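Local coordinates for cellulose-binding protein (Saccharophagus degradans, PDB 2YHG) that probably binds polysaccharide and may hydrolyse glycosidic bonds, this piece of it comprising a nucleoside hydrolase-like domain and a C-terminal domain, at residues 77-80 with 81-85; 99-103 with 104-108; 125-128 with 129-133; 174-177 with 178-182; 405-409 with 410-414. All coordinates share one frame; numbering follows the deposited sequence. Where two conformers were deposited one is given.

Contact 1 (77-80 with 81-85); sequences AYVD and RILNA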
# COMPACT_ATOMS: atom_id res chain seq x y z
N ALA A 77 -12.63 9.63 -17.81
CA ALA A 77 -13.27 8.53 -18.54
C ALA A 77 -12.61 7.18 -18.29
O ALA A 77 -13.31 6.18 -18.28
CB ALA A 77 -13.36 8.83 -20.02
N TYR A 78 -11.29 7.10 -18.11
CA TYR A 78 -10.68 5.80 -17.78
C TYR A 78 -11.25 5.23 -16.47
O TYR A 78 -11.64 4.08 -16.39
CB TYR A 78 -9.17 5.90 -17.62
CG TYR A 78 -8.39 5.92 -18.91
CD1 TYR A 78 -8.08 4.76 -19.57
CD2 TYR A 78 -7.94 7.12 -19.43
CE1 TYR A 78 -7.32 4.80 -20.78
CE2 TYR A 78 -7.21 7.19 -20.61
CZ TYR A 78 -6.91 6.05 -21.26
OH TYR A 78 -6.17 6.13 -22.43
N VAL A 79 -11.28 6.06 -15.45
CA VAL A 79 -11.79 5.64 -14.16
C VAL A 79 -13.30 5.34 -14.26
O VAL A 79 -13.76 4.35 -13.70
CB VAL A 79 -11.47 6.64 -13.06
CG1 VAL A 79 -12.19 6.28 -11.75
CG2 VAL A 79 -9.96 6.72 -12.84
N ASP A 80 -14.04 6.15 -15.00
CA ASP A 80 -15.47 5.91 -15.14
C ASP A 80 -15.71 4.50 -15.66
O ASP A 80 -16.63 3.81 -15.23
CB ASP A 80 -16.07 6.90 -16.16
CG ASP A 80 -15.99 8.36 -15.76
OD1 ASP A 80 -15.70 8.71 -14.60
OD2 ASP A 80 -16.26 9.17 -16.68
N ARG A 81 -14.95 4.11 -16.69
CA ARG A 81 -15.10 2.82 -17.34
C ARG A 81 -14.80 1.68 -16.36
O ARG A 81 -15.52 0.67 -16.29
CB ARG A 81 -14.17 2.78 -18.55
CG ARG A 81 -14.18 1.51 -19.37
CD ARG A 81 -13.67 1.76 -20.78
NE ARG A 81 -13.44 0.51 -21.47
CZ ARG A 81 -12.39 -0.25 -21.28
NH1 ARG A 81 -11.41 0.14 -20.46
NH2 ARG A 81 -12.31 -1.41 -21.91
N ILE A 82 -13.75 1.83 -15.58
CA ILE A 82 -13.36 0.82 -14.62
C ILE A 82 -14.41 0.74 -13.49
O ILE A 82 -14.75 -0.37 -13.07
CB ILE A 82 -11.94 1.07 -14.10
CG1 ILE A 82 -10.92 0.81 -15.22
CG2 ILE A 82 -11.66 0.22 -12.88
CD1 ILE A 82 -9.56 1.36 -14.99
N LEU A 83 -14.92 1.86 -13.02
CA LEU A 83 -15.96 1.85 -12.00
C LEU A 83 -17.28 1.28 -12.50
O LEU A 83 -18.00 0.65 -11.73
CB LEU A 83 -16.15 3.23 -11.40
CG LEU A 83 -15.01 3.76 -10.52
CD1 LEU A 83 -15.39 5.11 -9.94
CD2 LEU A 83 -14.66 2.78 -9.42
N ASN A 84 -17.56 1.41 -13.80
CA ASN A 84 -18.75 0.74 -14.35
C ASN A 84 -18.58 -0.76 -14.25
O ASN A 84 -19.51 -1.48 -13.87
CB ASN A 84 -18.97 1.19 -15.79
CG ASN A 84 -20.18 0.60 -16.40
OD1 ASN A 84 -21.29 0.75 -15.90
ND2 ASN A 84 -19.98 -0.14 -17.48
N ALA A 85 -17.40 -1.27 -14.56
CA ALA A 85 -17.09 -2.69 -14.39
C ALA A 85 -17.19 -3.10 -12.92
O ALA A 85 -17.74 -4.16 -12.59
CB ALA A 85 -15.72 -3.04 -14.95
O HOH W 1 -10.78 2.31 -18.52

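Contact 2 (99-103 with 104-108); sequences GFPTP and AYLDS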
# COMPACT_ATOMS: atom_id res chain seq x y z
N GLY A 99 -17.25 -5.03 3.70
CA GLY A 99 -16.60 -3.73 3.61
C GLY A 99 -16.15 -3.33 2.22
O GLY A 99 -15.43 -2.35 2.09
N PHE A 100 -16.62 -3.98 1.17
CA PHE A 100 -16.38 -3.41 -0.17
C PHE A 100 -17.10 -2.09 -0.27
O PHE A 100 -18.27 -2.00 0.11
CB PHE A 100 -16.82 -4.37 -1.29
CG PHE A 100 -15.76 -5.38 -1.65
CD1 PHE A 100 -14.66 -5.01 -2.43
CD2 PHE A 100 -15.81 -6.68 -1.17
CE1 PHE A 100 -13.69 -5.89 -2.71
CE2 PHE A 100 -14.84 -7.60 -1.53
CZ PHE A 100 -13.73 -7.18 -2.25
N PRO A 101 -16.45 -1.06 -0.80
CA PRO A 101 -17.14 0.21 -0.95
C PRO A 101 -18.25 0.13 -2.01
O PRO A 101 -18.12 -0.59 -2.99
CB PRO A 101 -16.02 1.16 -1.41
CG PRO A 101 -14.98 0.28 -2.00
CD PRO A 101 -15.04 -1.01 -1.25
N THR A 102 -19.34 0.86 -1.80
CA THR A 102 -20.41 0.81 -2.77
C THR A 102 -19.98 1.49 -4.07
O THR A 102 -19.20 2.43 -4.05
CB THR A 102 -21.71 1.43 -2.25
OG1 THR A 102 -21.49 2.83 -2.11
CG2 THR A 102 -22.17 0.81 -0.93
N PRO A 103 -20.58 1.08 -5.18
CA PRO A 103 -20.35 1.78 -6.42
C PRO A 103 -20.69 3.25 -6.34
O PRO A 103 -19.91 4.09 -6.82
CB PRO A 103 -21.25 1.05 -7.42
CG PRO A 103 -21.30 -0.36 -6.90
CD PRO A 103 -21.37 -0.16 -5.40
N ALA A 104 -21.75 3.60 -5.62
CA ALA A 104 -22.11 4.99 -5.50
C ALA A 104 -21.04 5.78 -4.73
O ALA A 104 -20.76 6.93 -5.06
CB ALA A 104 -23.49 5.15 -4.81
N TYR A 105 -20.52 5.20 -3.66
CA TYR A 105 -19.47 5.87 -2.92
C TYR A 105 -18.23 6.10 -3.80
O TYR A 105 -17.66 7.19 -3.82
CB TYR A 105 -19.11 5.10 -1.67
CG TYR A 105 -17.89 5.68 -0.99
CD1 TYR A 105 -17.94 6.90 -0.36
CD2 TYR A 105 -16.67 5.04 -1.10
CE1 TYR A 105 -16.79 7.46 0.19
CE2 TYR A 105 -15.51 5.58 -0.55
CZ TYR A 105 -15.57 6.79 0.07
OH TYR A 105 -14.44 7.30 0.65
N LEU A 106 -17.82 5.09 -4.55
CA LEU A 106 -16.65 5.24 -5.40
C LEU A 106 -16.88 6.29 -6.47
O LEU A 106 -15.98 7.08 -6.74
CB LEU A 106 -16.26 3.93 -6.06
CG LEU A 106 -15.74 2.87 -5.10
CD1 LEU A 106 -15.32 1.64 -5.89
CD2 LEU A 106 -14.60 3.34 -4.22
N ASP A 107 -18.08 6.35 -7.02
CA ASP A 107 -18.39 7.39 -7.98
C ASP A 107 -18.17 8.77 -7.34
O ASP A 107 -17.69 9.70 -8.00
CB ASP A 107 -19.84 7.29 -8.44
CG ASP A 107 -20.14 6.05 -9.27
OD1 ASP A 107 -19.22 5.42 -9.81
OD2 ASP A 107 -21.35 5.67 -9.31
N SER A 108 -18.55 8.92 -6.07
CA SER A 108 -18.46 10.21 -5.40
C SER A 108 -17.03 10.71 -5.16
O SER A 108 -16.84 11.88 -4.94
CB SER A 108 -19.23 10.18 -4.08
OG SER A 108 -18.52 9.58 -3.03

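Contact 3 (125-128 with 129-133); sequences GKDS and AGSNL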
# COMPACT_ATOMS: atom_id res chain seq x y z
N GLY A 125 -5.40 30.17 -7.67
CA GLY A 125 -6.44 29.87 -8.63
C GLY A 125 -6.42 28.47 -9.21
O GLY A 125 -7.22 28.18 -10.11
N LYS A 126 -5.55 27.59 -8.70
CA LYS A 126 -5.34 26.28 -9.30
C LYS A 126 -5.89 25.14 -8.46
O LYS A 126 -5.54 23.98 -8.66
CB LYS A 126 -3.86 26.10 -9.65
CG LYS A 126 -3.40 27.18 -10.59
CD LYS A 126 -2.00 26.97 -11.13
CE LYS A 126 -1.68 28.01 -12.20
NZ LYS A 126 -0.28 27.93 -12.67
N ASP A 127 -6.83 25.42 -7.57
CA ASP A 127 -7.43 24.30 -6.84
C ASP A 127 -8.16 23.36 -7.79
O ASP A 127 -8.76 23.81 -8.80
CB ASP A 127 -8.47 24.80 -5.84
CG ASP A 127 -7.90 25.53 -4.66
OD1 ASP A 127 -6.71 25.37 -4.29
OD2 ASP A 127 -8.74 26.22 -3.98
N SER A 128 -8.18 22.08 -7.45
CA SER A 128 -8.98 21.11 -8.13
C SER A 128 -9.92 20.41 -7.17
O SER A 128 -9.76 20.47 -5.94
CB SER A 128 -8.09 20.08 -8.84
OG SER A 128 -7.28 19.38 -7.90
N ALA A 129 -10.88 19.67 -7.72
CA ALA A 129 -11.69 18.79 -6.89
C ALA A 129 -10.80 17.86 -6.08
O ALA A 129 -11.02 17.63 -4.90
CB ALA A 129 -12.70 18.04 -7.72
N GLY A 130 -9.76 17.33 -6.72
CA GLY A 130 -8.88 16.41 -6.04
C GLY A 130 -8.04 17.03 -4.95
O GLY A 130 -7.87 16.45 -3.88
N SER A 131 -7.52 18.24 -5.17
CA SER A 131 -6.72 18.87 -4.15
C SER A 131 -7.59 19.20 -2.95
O SER A 131 -7.20 19.00 -1.81
CB SER A 131 -5.94 20.08 -4.69
OG SER A 131 -6.77 21.14 -5.11
N ASN A 132 -8.78 19.71 -3.21
CA ASN A 132 -9.69 19.99 -2.11
C ASN A 132 -10.11 18.71 -1.40
O ASN A 132 -10.30 18.75 -0.17
CB ASN A 132 -10.94 20.74 -2.61
CG ASN A 132 -10.67 22.18 -2.95
OD1 ASN A 132 -9.67 22.77 -2.52
ND2 ASN A 132 -11.57 22.77 -3.72
N LEU A 133 -10.27 17.61 -2.11
CA LEU A 133 -10.62 16.33 -1.49
C LEU A 133 -9.53 15.91 -0.51
O LEU A 133 -9.81 15.44 0.60
CB LEU A 133 -10.86 15.29 -2.60
CG LEU A 133 -11.22 13.85 -2.17
CD1 LEU A 133 -11.76 13.10 -3.35
CD2 LEU A 133 -9.99 13.06 -1.65
O HOH W 2 -6.94 22.78 -3.04
O HOH W 3 -11.42 25.68 -4.35

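Contact 4 (174-177 with 178-182); sequences DAFI and SKLRV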
# COMPACT_ATOMS: atom_id res chain seq x y z
N ASP A 174 1.55 22.60 10.31
CA ASP A 174 2.30 21.49 10.88
C ASP A 174 1.37 20.35 11.25
O ASP A 174 1.71 19.18 11.08
CB ASP A 174 3.09 21.96 12.11
CG ASP A 174 4.26 22.86 11.74
OD1 ASP A 174 4.83 22.73 10.65
OD2 ASP A 174 4.67 23.67 12.62
N ALA A 175 0.21 20.68 11.78
CA ALA A 175 -0.75 19.64 12.14
C ALA A 175 -1.23 18.87 10.91
O ALA A 175 -1.35 17.65 10.93
CB ALA A 175 -1.94 20.24 12.89
N PHE A 176 -1.52 19.60 9.84
CA PHE A 176 -1.94 19.04 8.56
C PHE A 176 -0.87 18.04 8.07
O PHE A 176 -1.16 16.86 7.79
CB PHE A 176 -2.16 20.17 7.56
CG PHE A 176 -2.75 19.73 6.25
CD1 PHE A 176 -4.12 19.69 6.07
CD2 PHE A 176 -1.91 19.35 5.20
CE1 PHE A 176 -4.67 19.30 4.88
CE2 PHE A 176 -2.47 18.94 3.99
CZ PHE A 176 -3.84 18.89 3.84
N ILE A 177 0.38 18.48 8.02
CA ILE A 177 1.49 17.64 7.57
C ILE A 177 1.64 16.40 8.40
O ILE A 177 1.92 15.32 7.89
CB ILE A 177 2.79 18.46 7.51
CG1 ILE A 177 2.73 19.53 6.42
CG2 ILE A 177 4.01 17.54 7.38
CD1 ILE A 177 2.76 19.00 4.97
N SER A 178 1.41 16.52 9.71
CA SER A 178 1.59 15.39 10.60
C SER A 178 0.62 14.25 10.34
O SER A 178 0.89 13.11 10.73
CB SER A 178 1.48 15.83 12.06
OG SER A 178 0.15 16.05 12.47
N LYS A 179 -0.52 14.56 9.72
CA LYS A 179 -1.55 13.58 9.46
C LYS A 179 -1.52 12.99 8.05
O LYS A 179 -2.28 12.10 7.75
CB LYS A 179 -2.91 14.22 9.69
CG LYS A 179 -3.14 14.58 11.13
CD LYS A 179 -4.45 15.26 11.40
CE LYS A 179 -4.53 16.58 10.68
NZ LYS A 179 -5.72 17.38 11.10
N LEU A 180 -0.59 13.46 7.22
CA LEU A 180 -0.44 13.04 5.83
C LEU A 180 0.78 12.12 5.71
O LEU A 180 1.73 12.24 6.47
CB LEU A 180 -0.26 14.29 4.98
CG LEU A 180 -0.22 14.13 3.45
CD1 LEU A 180 -1.47 13.49 2.89
CD2 LEU A 180 0.05 15.49 2.84
N ARG A 181 0.75 11.25 4.69
CA ARG A 181 1.92 10.51 4.24
C ARG A 181 1.84 10.44 2.73
O ARG A 181 0.73 10.39 2.19
CB ARG A 181 2.03 9.10 4.78
CG ARG A 181 2.34 9.00 6.28
CD ARG A 181 1.05 8.79 7.03
NE ARG A 181 1.33 8.57 8.48
CZ ARG A 181 1.46 9.54 9.38
NH1 ARG A 181 1.35 10.81 9.05
NH2 ARG A 181 1.51 9.21 10.65
N VAL A 182 2.99 10.46 2.07
CA VAL A 182 3.02 10.36 0.62
C VAL A 182 3.80 9.13 0.19
O VAL A 182 4.92 8.89 0.66
CB VAL A 182 3.65 11.63 -0.02
CG1 VAL A 182 3.80 11.48 -1.54
CG2 VAL A 182 2.80 12.86 0.32

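Contact 5 (405-409 with 410-414); sequences SNAGG and KDIHI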
# COMPACT_ATOMS: atom_id res chain seq x y z
N SER A 405 20.56 -12.70 25.29
CA SER A 405 21.00 -11.94 26.44
C SER A 405 21.57 -10.59 26.10
O SER A 405 21.51 -9.68 26.91
CB SER A 405 22.02 -12.75 27.23
OG SER A 405 21.44 -13.92 27.77
N ASN A 406 22.07 -10.44 24.86
CA ASN A 406 22.71 -9.21 24.43
C ASN A 406 21.76 -8.29 23.66
O ASN A 406 22.21 -7.31 23.07
CB ASN A 406 23.98 -9.48 23.60
CG ASN A 406 23.70 -10.12 22.27
OD1 ASN A 406 22.54 -10.20 21.85
ND2 ASN A 406 24.76 -10.49 21.53
N ALA A 407 20.46 -8.54 23.71
CA ALA A 407 19.48 -7.79 22.91
C ALA A 407 18.89 -6.56 23.61
O ALA A 407 18.01 -5.90 23.05
CB ALA A 407 18.39 -8.70 22.41
N GLY A 408 19.33 -6.26 24.83
CA GLY A 408 18.77 -5.13 25.52
C GLY A 408 18.81 -3.83 24.74
O GLY A 408 19.82 -3.47 24.18
N GLY A 409 17.71 -3.09 24.82
CA GLY A 409 17.59 -1.82 24.16
C GLY A 409 17.35 -1.91 22.66
O GLY A 409 17.35 -0.87 21.98
N LYS A 410 17.10 -3.09 22.14
CA LYS A 410 16.79 -3.28 20.73
C LYS A 410 15.39 -3.87 20.59
O LYS A 410 14.77 -4.26 21.59
CB LYS A 410 17.80 -4.26 20.15
CG LYS A 410 19.26 -3.87 20.35
CD LYS A 410 19.59 -2.55 19.69
CE LYS A 410 21.02 -2.15 19.99
NZ LYS A 410 21.34 -0.87 19.32
N ASP A 411 14.91 -3.94 19.37
CA ASP A 411 13.71 -4.71 19.10
C ASP A 411 14.01 -5.87 18.18
O ASP A 411 15.05 -5.91 17.47
CB ASP A 411 12.50 -3.86 18.64
CG ASP A 411 12.58 -3.28 17.26
OD1 ASP A 411 13.58 -3.40 16.54
OD2 ASP A 411 11.53 -2.75 16.82
N ILE A 412 13.11 -6.84 18.21
CA ILE A 412 13.20 -8.08 17.46
C ILE A 412 11.84 -8.29 16.81
O ILE A 412 10.82 -8.31 17.51
CB ILE A 412 13.55 -9.26 18.37
CG1 ILE A 412 14.99 -9.13 18.88
CG2 ILE A 412 13.35 -10.60 17.67
CD1 ILE A 412 15.37 -10.10 19.99
N HIS A 413 11.81 -8.41 15.49
CA HIS A 413 10.57 -8.61 14.76
C HIS A 413 10.43 -10.06 14.37
O HIS A 413 11.28 -10.63 13.65
CB HIS A 413 10.53 -7.73 13.50
CG HIS A 413 10.40 -6.28 13.77
ND1 HIS A 413 9.87 -5.41 12.84
CD2 HIS A 413 10.78 -5.54 14.84
CE1 HIS A 413 9.95 -4.18 13.35
NE2 HIS A 413 10.50 -4.23 14.56
N ILE A 414 9.36 -10.69 14.85
CA ILE A 414 9.03 -12.07 14.54
C ILE A 414 7.78 -12.08 13.70
O ILE A 414 6.79 -11.45 14.08
CB ILE A 414 8.83 -12.89 15.82
CG1 ILE A 414 10.05 -12.79 16.75
CG2 ILE A 414 8.48 -14.32 15.46
CD1 ILE A 414 11.33 -13.36 16.18

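Contact 1 (77-80 with 81-85)
The guanidinium group of Arg-81, in one of its two conformers, meets a water in its own plane, at the NH1 edge, and this water links it to the carbonyl of Tyr-78, a bridge probably made part of the time. Both residues open helix 77-93, which follows strand 58-64 of the parallel sheet in the nucleoside hydrolase-like domain. The water accepts from Arg-81 NH1 at 3.0 Å and donates to Tyr-78 O at 2.9 Å. That carbonyl then takes two protons, because Ile-82 N also binds Tyr-78 O, at 3.2 Å. CG of Arg-81 points opposite the backbone N (chi1 -180°) and the chain stays extended to NE, carrying the guanidinium to the water.

On the buried side, Ile-82 packs against Leu-47 and Leu-51 of helix 42-52, while Val-79 reaches Ile-62 and Thr-64 of strand 58-64. Asp-80 OD1 is held by Thr-76 OG1 and Asn-110 ND2, which ties the helix start to strand 110-112. Leu-83 N binds Val-79 O almost straight, at 2.8 Å. One turn apart, the side chains of Val-79 and Leu-83 run side by side and point the same way, with Val-79 CG1 3.9 Å from Leu-83 CD1.

Contact 2 (99-103 with 104-108)
With chi1 at 68°, Thr-102 tucks OG1 between its own nitrogen and carbonyl carbon, where it can turn back over the first turn of helix 103-108 and accept from Tyr-105 N. The bond from Tyr-105 N to Thr-102 OG1 is 3.0 Å long and fairly straight, and it makes Thr-102 the N-cap. Tyr-105 sends CG the other way, opposite its nitrogen (chi1 172°), which carries the ring off toward strand 58-64. Its CB stays close to the cap, 3.3 Å from Thr-102 OG1, and the two side chains cross at about a right angle.

The backbone completes the turn. Leu-106 N binds Thr-102 O at 3.0 Å, and Asp-107 N binds Pro-103 O at 2.9 Å. Pro-103 occupies the first helical position after the cap, where its lack of an N-H costs no helical bond.

Beneath the cap, Pro-101 forms a small apolar patch with the first turn. Its CG meets Leu-106 CD2 at 3.8 Å, the two side chains crossing obliquely, and its CB lies 3.9 Å from Tyr-105 CD2. Leu-106 continues inward to Tyr-86 and Leu-59, and the Tyr-105 hydroxyl is bonded to the carbonyl of Leu-59. Tyr-86 OH, in turn, holds the carbonyl of Pro-101.

The chemistry is thus divided: a hydroxyl and a carbonyl of one residue, Thr-102, satisfy two N-H groups of the first turn, while Pro-101 packs under that turn and Leu-106 carries the apolar contact on to its neighbours.

Contact 3 (125-128 with 129-133)
Ser-131 lays its hydroxyl against the backbone of Ser-128, and OG accepts from Ser-128 N at 2.9 Å along an almost straight line (172°). The reverse bond closes the pair: Ser-131 N donates to Ser-128 OG at 3.0 Å. Each hydroxyl sits between its own nitrogen and carbonyl carbon (chi1 near +60° in both), and this folds both oxygens back toward the main chain. Ser-128 OG is also hydrogen-bonded to Gln-114 OE1, so the cap is fastened to the preceding loop as well.

Beside the two serines, Asp-127 and Asn-132 cross at about a right angle, their carboxylate and amide planes 69° apart. Their oxygens do not bond directly; waters join them. One water donates to Asn-132 OD1 at 2.8 Å, makes a weak bond to Asp-127 OD1, and sits 2.6 Å from Ser-131 OG. A second donates to Asp-127 OD2 at 2.8 Å and accepts from Asn-132 ND2 at 3.0 Å. Lys-163 NZ of helix 155-167 makes a salt bridge with Asp-127 OD2 and a hydrogen bond with Asn-132 OD1, and its positive charge probably offsets the repulsion between the carboxylate and the amide oxygen. Gln-159 of the same helix binds Asp-127 OD1.

Asn-132 N to Ser-128 O then starts the regular helical bonding. The reciprocal serine bonds are a capping box, here opening helix 129-139, which follows strand 110-112 in the nucleoside hydrolase-like domain.

Contact 4 (174-177 with 178-182)
Leu-180 starts out toward the helix while Phe-176 starts away from the strand, and they meet only at their ends. Here helix 170-178 gives way to strand 180-185, the close of a beta-alpha-beta crossover from the parallel neighbour strand 146-150. Phe-176 CE2 comes 4.4 Å from Leu-180 CD2, with the methyl approaching the ring obliquely, so the touch is loose. Both side chains have their CG opposite the backbone nitrogen (chi1 -173° and -174°), and both go on to the same neighbours: Val-161 of helix 155-167 and Val-138 of helix 129-139. Ile-177 heads away from the strand residues toward Phe-199 and Leu-202, while also meeting Val-161.

On the outer side, Ser-178 and Lys-179 bend back over the last turn. Ser-178 OG donates to Ala-175 O at 2.7 Å, and Lys-179, kinked at chi3, passes its CE 3.4 Å from that same oxygen. The backbone bonds change character as the helix runs out: Ser-178 N still reaches Asp-174 O, but Lys-179 N makes only a weak bond to Ala-175 O and a better one to Phe-176 O, and Leu-180 N binds Ile-177 O at 3.2 Å.

Arg-181 starts out away from the helix, but its guanidinium folds over the connection. NE is held by Ser-260, and NH1 bonds two carbonyls from above their planes: Ser-178 O at 2.9 Å and Leu-180 O at 3.0 Å.

Contact 5 (405-409 with 410-414)
The main-chain bond comes first: Lys-410 N donates to Ala-407 O at 3.1 Å, closing a type II beta turn that leads the chain into strand 411-420. This strand lies in the mixed sheet of the C-terminal domain, antiparallel to strands 427-436 and 372-378. Gly-408 and Gly-409 occupy the two central positions, and Gly-409 takes the positive phi (76°) that this turn has at its third residue. Lys-410 CB stays near the turn, 3.3 Å from Ala-407 O, before the chain leads away. A bend at chi2 (-61°) also keeps its CD 3.6 Å from Gly-409 O.

Apolar contact between turn and strand is a single touch. Ala-407 CB meets Ile-412 CD1 at 4.1 Å, with Ile-412 reaching back from the strand. Around this pair stand Tyr-385, against Ala-407, and Pro-404, His-378 and Val-436, against Ile-412.

The polar side chains gather along the strand. His-413 NE2 donates to Asp-411 OD2 at 2.9 Å; the oxygen lies in the imidazole plane, whereas the nitrogen stands above the carboxylate plane. The other ends are also held: Asp-411 OD1 by Ser-384 N, and His-413 ND1 by Arg-431 NH1.

With NE2 giving its proton to Asp-411 and ND1 bonded to an arginine N-H, His-413 is most simply read as a neutral ring protonated on NE2. The arrangement fixes the ring's rotation beside the loop that supplies the magnesium ligands Asp-383 and Tyr-385.

In the fold
Contacts 1 to 4 belong to the nucleoside hydrolase-like domain, whereas contact 5 lies in the C-terminal domain, its centre about 49 Å from that of contact 1. Contacts 1 and 2 touch: Leu-83 CD2 packs 3.8 Å from Leu-106 CD1, joining successive helices. Contact 3 comes within about 5 Å of contact 2 and about 7 Å of contact 4, nearest atoms. Of the first four, contact 1 is nearest a calcium site, with the Ile-82 side chain about 7 Å from that of the ligand Asp-43 and the ion about 11 Å from the Tyr-78 side chain. Contact 5 has a magnesium ion about 7 Å from the Ile-412 side chain.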